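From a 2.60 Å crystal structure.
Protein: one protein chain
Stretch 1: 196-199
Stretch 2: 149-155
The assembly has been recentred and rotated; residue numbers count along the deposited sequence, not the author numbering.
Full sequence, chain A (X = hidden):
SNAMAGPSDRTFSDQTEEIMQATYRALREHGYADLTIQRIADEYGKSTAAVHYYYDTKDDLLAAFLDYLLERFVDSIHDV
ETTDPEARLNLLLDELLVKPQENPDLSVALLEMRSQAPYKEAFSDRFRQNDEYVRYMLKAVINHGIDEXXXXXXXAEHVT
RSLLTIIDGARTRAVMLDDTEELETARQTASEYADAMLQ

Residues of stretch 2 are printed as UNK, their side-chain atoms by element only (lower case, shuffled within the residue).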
# COMPACT_ATOMS: atom_id res chain seq x y z
N ALA A 196 7.05 -20.03 10.25
CA ALA A 196 8.50 -20.02 10.28
C ALA A 196 9.01 -19.31 11.53
O ALA A 196 10.06 -19.67 12.09
CB ALA A 196 9.05 -19.39 9.02
N MSE A 197 8.27 -18.32 12.00
CA MSE A 197 8.68 -17.60 13.19
C MSE A 197 8.22 -18.30 14.48
O MSE A 197 8.97 -18.41 15.44
CB MSE A 197 8.21 -16.15 13.13
CG MSE A 197 8.76 -15.38 11.92
SE MSE A 197 10.72 -15.19 11.93
CE MSE A 197 11.25 -16.65 10.76
N LEU A 198 6.99 -18.79 14.47
CA LEU A 198 6.34 -19.18 15.71
C LEU A 198 6.44 -20.66 16.03
O LEU A 198 6.62 -21.03 17.18
CB LEU A 198 4.87 -18.80 15.65
CG LEU A 198 4.42 -17.41 16.10
CD1 LEU A 198 5.53 -16.38 16.21
CD2 LEU A 198 3.33 -16.96 15.16
N GLN A 199 6.28 -21.49 15.01
CA GLN A 199 6.24 -22.93 15.22
C GLN A 199 7.46 -23.55 14.57
O GLN A 199 8.55 -22.99 14.72
CB GLN A 199 4.95 -23.54 14.66
CG GLN A 199 3.69 -22.76 14.96
CD GLN A 199 2.57 -23.64 15.44
OE1 GLN A 199 2.61 -24.14 16.57
NE2 GLN A 199 1.57 -23.84 14.60
OXT GLN A 199 7.39 -24.58 13.90
N UNK A 149 3.07 -21.68 25.39
CA UNK A 149 4.21 -22.47 24.93
C UNK A 149 3.99 -23.11 23.57
O UNK A 149 4.80 -23.93 23.12
N UNK A 150 2.89 -22.73 22.91
CA UNK A 150 2.53 -23.17 21.55
C UNK A 150 3.39 -22.49 20.48
O UNK A 150 3.60 -23.04 19.39
c UNK A 150 1.03 -22.86 21.27
c UNK A 150 0.15 -23.64 22.22
c UNK A 150 0.64 -23.15 19.82
N UNK A 151 3.86 -21.29 20.78
CA UNK A 151 4.70 -20.53 19.85
C UNK A 151 6.06 -20.32 20.48
O UNK A 151 6.18 -20.13 21.69
c UNK A 151 2.74 -19.12 18.90
c UNK A 151 2.31 -20.15 18.06
c UNK A 151 1.90 -18.01 19.07
c UNK A 151 0.23 -18.99 17.66
c UNK A 151 0.65 -17.94 18.47
c UNK A 151 1.05 -20.09 17.45
c UNK A 151 4.12 -19.13 19.55
N UNK A 152 7.09 -20.34 19.65
CA UNK A 152 8.45 -20.01 20.07
C UNK A 152 8.52 -18.62 20.70
O UNK A 152 7.82 -17.70 20.23
c UNK A 152 9.36 -20.02 18.86
c UNK A 152 10.78 -19.65 19.21
o UNK A 152 9.31 -21.33 18.27
N UNK A 153 9.35 -18.46 21.73
CA UNK A 153 9.46 -17.16 22.37
C UNK A 153 10.25 -16.18 21.52
O UNK A 153 11.47 -16.16 21.57
o UNK A 153 9.44 -14.94 24.05
c UNK A 153 10.17 -15.87 24.45
o UNK A 153 10.98 -15.71 25.37
c UNK A 153 10.09 -17.24 23.77
N UNK A 154 9.55 -15.34 20.77
CA UNK A 154 10.18 -14.49 19.76
C UNK A 154 9.75 -13.04 19.98
O UNK A 154 8.88 -12.77 20.81
c UNK A 154 10.84 -14.51 17.28
c UNK A 154 9.80 -14.97 18.34
c UNK A 154 8.41 -14.52 18.01
N UNK A 155 10.37 -12.11 19.24
CA UNK A 155 10.08 -10.67 19.37
C UNK A 155 8.70 -10.39 18.81
O UNK A 155 8.53 -10.22 17.61
o UNK A 155 11.73 -7.60 18.18
o UNK A 155 9.73 -7.92 18.97
c UNK A 155 11.16 -9.85 18.67
c UNK A 155 10.85 -8.35 18.62

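Position 149 carries no side-chain atoms, and nothing of it reaches the C-terminal stretch. Its phi of 78° and psi of 8° mark the point where the chain leaves a helix, with two bonds back into the last turn in a Schellman motif. Positive phi by itself favours a residue without a CB, and the absence of any side-chain atom identifies Gly149.

Position 150 has three side-chain carbons, one of them bonded to the other two, and one of the two branch carbons lies 3.9 Å from OE1 of Gln199. This fork at CB, without oxygen, is valine. Val150 sets its CB sideways to the other stretch, with chi1 in the t well, and the branch carbon near Gln199 is its CG1. The same OE1 stands 3.2 Å from the backbone O of Val150, but both atoms are acceptors, so the approach is a contact without a hydrogen bond.

At position 151 a single carbon leads into a ring of six carbons with no heteroatom and no further substituent, and one face of that ring is covered by the side chain of Leu198. A plain six-carbon ring on one methylene is phenylalanine. CG of Leu198 sits 4.0 Å from the centroid of the Phe151 ring, 24° off the ring normal, a CH-pi arrangement in which the two CG atoms are 3.7 Å apart. OE1 of Gln199 approaches the ring edge near its plane, 4.3 Å from CD1 of Phe151.

Position 152 shows one carbon carrying one oxygen and one carbon, and its CB points toward stretch 1. The oxygen is 2.9 Å from O of Leu198. A branched CB with one hydroxyl and one methyl is threonine, and OG1 of Thr152 donates a hydrogen bond to that carbonyl.

Position 153 has two side-chain carbons, the second bearing two oxygens, and touches nothing on stretch 1; CB points away. The short carboxylate is that of an aspartate, and Asp153 is exposed.

At position 154 three carbons again form a fork at CB, which points toward the other stretch, and one branch meets CD1 of Leu198. The residue is valine: CG1 of Val154 lies 3.9 Å from CD1 of Leu198, with chi1 in the p well.

Position 155 repeats the pattern of two carbons and two terminal oxygens, out of reach of stretch 1. It precedes a helix, and its side chain caps a backbone N just past the stretch, a role well suited to a short carboxylate; this is Asp155.

The contact centres on Leu198, near the C-terminus. Its carbonyl O accepts a nearly linear bond from N of Thr152 (2.6 Å, 177° at the hydrogen) as well as the OG1 bond, and CA of Phe151 adds a CA-H...O contact to the same O at 3.3 Å. The Leu198 side chain meanwhile packs against Phe151 and Val154. One residue thus joins polar and apolar contacts, fastening the end of the chain to the loop.

Stretch 2, residues 149-155: GVFTDVD
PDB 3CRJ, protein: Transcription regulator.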